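Local atomic coordinates of eukaryotic translation initiation factor 2A (Schizosaccharomyces pombe, PDB entry 3WJ9), a protein that probably acts in early translation initiation on a small number of mRNAs, directing methionyl-tRNAi to the 40S ribosomal subunit in a codon-dependent manner. Residues R10-I15 / E400-F405. Sequence-based numbering, arbitrary orientation.
Sequences RSSKSI and ELYQAF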
# COMPACT_ATOMS: atom_id res chain seq x y z
N ARG A 10 1.87 -15.88 -7.97
CA ARG A 10 2.13 -16.95 -7.03
C ARG A 10 0.86 -17.75 -6.78
O ARG A 10 -0.06 -17.28 -6.13
CB ARG A 10 2.69 -16.42 -5.72
CG ARG A 10 3.04 -17.51 -4.72
CD ARG A 10 3.55 -16.92 -3.41
NE ARG A 10 2.52 -16.13 -2.73
CZ ARG A 10 1.65 -16.63 -1.87
NH1 ARG A 10 1.67 -17.92 -1.57
NH2 ARG A 10 0.75 -15.84 -1.30
N SER A 11 0.82 -18.96 -7.32
CA SER A 11 -0.31 -19.85 -7.09
C SER A 11 0.11 -20.95 -6.12
O SER A 11 1.29 -21.08 -5.79
CB SER A 11 -0.81 -20.45 -8.40
OG SER A 11 0.20 -21.25 -9.02
N SER A 12 -0.86 -21.73 -5.66
CA SER A 12 -0.59 -22.85 -4.76
C SER A 12 0.34 -23.86 -5.42
O SER A 12 0.96 -24.69 -4.75
CB SER A 12 -1.89 -23.54 -4.35
OG SER A 12 -2.54 -24.11 -5.47
N LYS A 13 0.44 -23.76 -6.74
CA LYS A 13 1.17 -24.73 -7.53
C LYS A 13 2.54 -24.22 -7.97
O LYS A 13 3.50 -24.99 -8.04
CB LYS A 13 0.32 -25.11 -8.74
CG LYS A 13 1.03 -25.16 -10.07
CD LYS A 13 0.20 -26.01 -11.00
CE LYS A 13 0.73 -26.06 -12.41
NZ LYS A 13 -0.38 -26.52 -13.27
N SER A 14 2.64 -22.93 -8.24
CA SER A 14 3.88 -22.37 -8.77
C SER A 14 4.06 -20.90 -8.41
O SER A 14 3.19 -20.28 -7.78
CB SER A 14 3.93 -22.53 -10.29
OG SER A 14 5.12 -21.99 -10.82
N ILE A 15 5.20 -20.35 -8.81
CA ILE A 15 5.49 -18.94 -8.62
C ILE A 15 6.50 -18.47 -9.65
O ILE A 15 7.51 -19.14 -9.89
CB ILE A 15 6.01 -18.64 -7.19
CG1 ILE A 15 6.40 -17.17 -7.07
CG2 ILE A 15 7.18 -19.56 -6.84
CD1 ILE A 15 6.94 -16.80 -5.72
N GLU A 400 -5.77 -22.60 -7.28
CA GLU A 400 -5.64 -21.76 -6.10
C GLU A 400 -4.55 -20.71 -6.30
O GLU A 400 -3.39 -20.92 -5.95
CB GLU A 400 -5.35 -22.60 -4.87
CG GLU A 400 -5.70 -21.93 -3.55
CD GLU A 400 -5.57 -22.85 -2.36
OE1 GLU A 400 -4.79 -23.83 -2.46
OE2 GLU A 400 -6.24 -22.61 -1.34
N LEU A 401 -4.94 -19.58 -6.88
CA LEU A 401 -4.03 -18.45 -7.08
C LEU A 401 -4.04 -17.55 -5.85
O LEU A 401 -5.09 -17.29 -5.27
CB LEU A 401 -4.41 -17.66 -8.32
CG LEU A 401 -3.61 -16.38 -8.58
CD1 LEU A 401 -2.18 -16.70 -8.98
CD2 LEU A 401 -4.29 -15.52 -9.64
N TYR A 402 -2.86 -17.06 -5.46
CA TYR A 402 -2.74 -16.28 -4.24
C TYR A 402 -2.55 -14.79 -4.51
O TYR A 402 -3.27 -13.96 -3.94
CB TYR A 402 -1.59 -16.83 -3.39
CG TYR A 402 -1.86 -18.23 -2.90
CD1 TYR A 402 -3.12 -18.59 -2.44
CD2 TYR A 402 -0.87 -19.20 -2.89
CE1 TYR A 402 -3.39 -19.86 -1.98
CE2 TYR A 402 -1.13 -20.48 -2.42
CZ TYR A 402 -2.39 -20.81 -1.98
OH TYR A 402 -2.66 -22.07 -1.52
N GLN A 403 -1.60 -14.44 -5.36
CA GLN A 403 -1.41 -13.04 -5.74
C GLN A 403 -0.85 -12.91 -7.15
O GLN A 403 -0.24 -13.84 -7.69
CB GLN A 403 -0.48 -12.32 -4.76
CG GLN A 403 0.80 -13.08 -4.39
CD GLN A 403 1.33 -12.70 -3.02
OE1 GLN A 403 0.68 -12.90 -1.99
NE2 GLN A 403 2.54 -12.14 -3.00
N ALA A 404 -1.07 -11.74 -7.73
CA ALA A 404 -0.62 -11.42 -9.08
C ALA A 404 -0.57 -9.90 -9.22
O ALA A 404 -1.58 -9.23 -9.05
CB ALA A 404 -1.54 -12.03 -10.12
N PHE A 405 0.61 -9.36 -9.52
CA PHE A 405 0.79 -7.91 -9.52
C PHE A 405 1.86 -7.45 -10.50
O PHE A 405 2.83 -8.16 -10.75
CB PHE A 405 1.13 -7.43 -8.10
CG PHE A 405 2.05 -8.35 -7.35
CD1 PHE A 405 3.41 -8.33 -7.57
CD2 PHE A 405 1.54 -9.24 -6.41
CE1 PHE A 405 4.26 -9.18 -6.88
CE2 PHE A 405 2.38 -10.09 -5.72
CZ PHE A 405 3.74 -10.06 -5.95
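Arg-10 sets CG anti to its backbone N (chi1 -177°) and then turns about CG-CD (chi3 63°) to place NE. The guanidinium has Tyr-402 CB over one face and Gln-403 at its edge. Arg-10 NH2 donates an almost straight bond to Gln-403 OE1 at 3.0 Å; the acceptor lies in the guanidinium plane, but the donor stands above the amide plane. Arg-10 NH1 comes near Tyr-402 CD2, guanidinium and ring planes 25° apart. An alanine in place of Arg-10 would probably leave Gln-403 OE1 without this donor and the tyrosine CB without its flat cover. The backbone illustrates a classic beta bulge: Tyr-402 and Gln-403 both face Arg-10, whose O accepts from Tyr-402 N at 2.9 Å and only weakly from Gln-403 N, while Arg-10 N donates to Gln-403 O. Beyond it, Ser-12 N donates to Glu-400 O at 2.7 Å, and the Ser-12 CB packs against Tyr-402 OH. Glu-400 itself turns its carboxylate to a salt bridge with Arg-378. Consistent with closure of the beta-propeller ring, the chain's first and last strands, 6-11 and 401-406, pair in a three-stranded antiparallel sheet, with 6-11 between 401-406 and 15-19, and Gln-403 reaches strand 37-42 of the adjacent sheet.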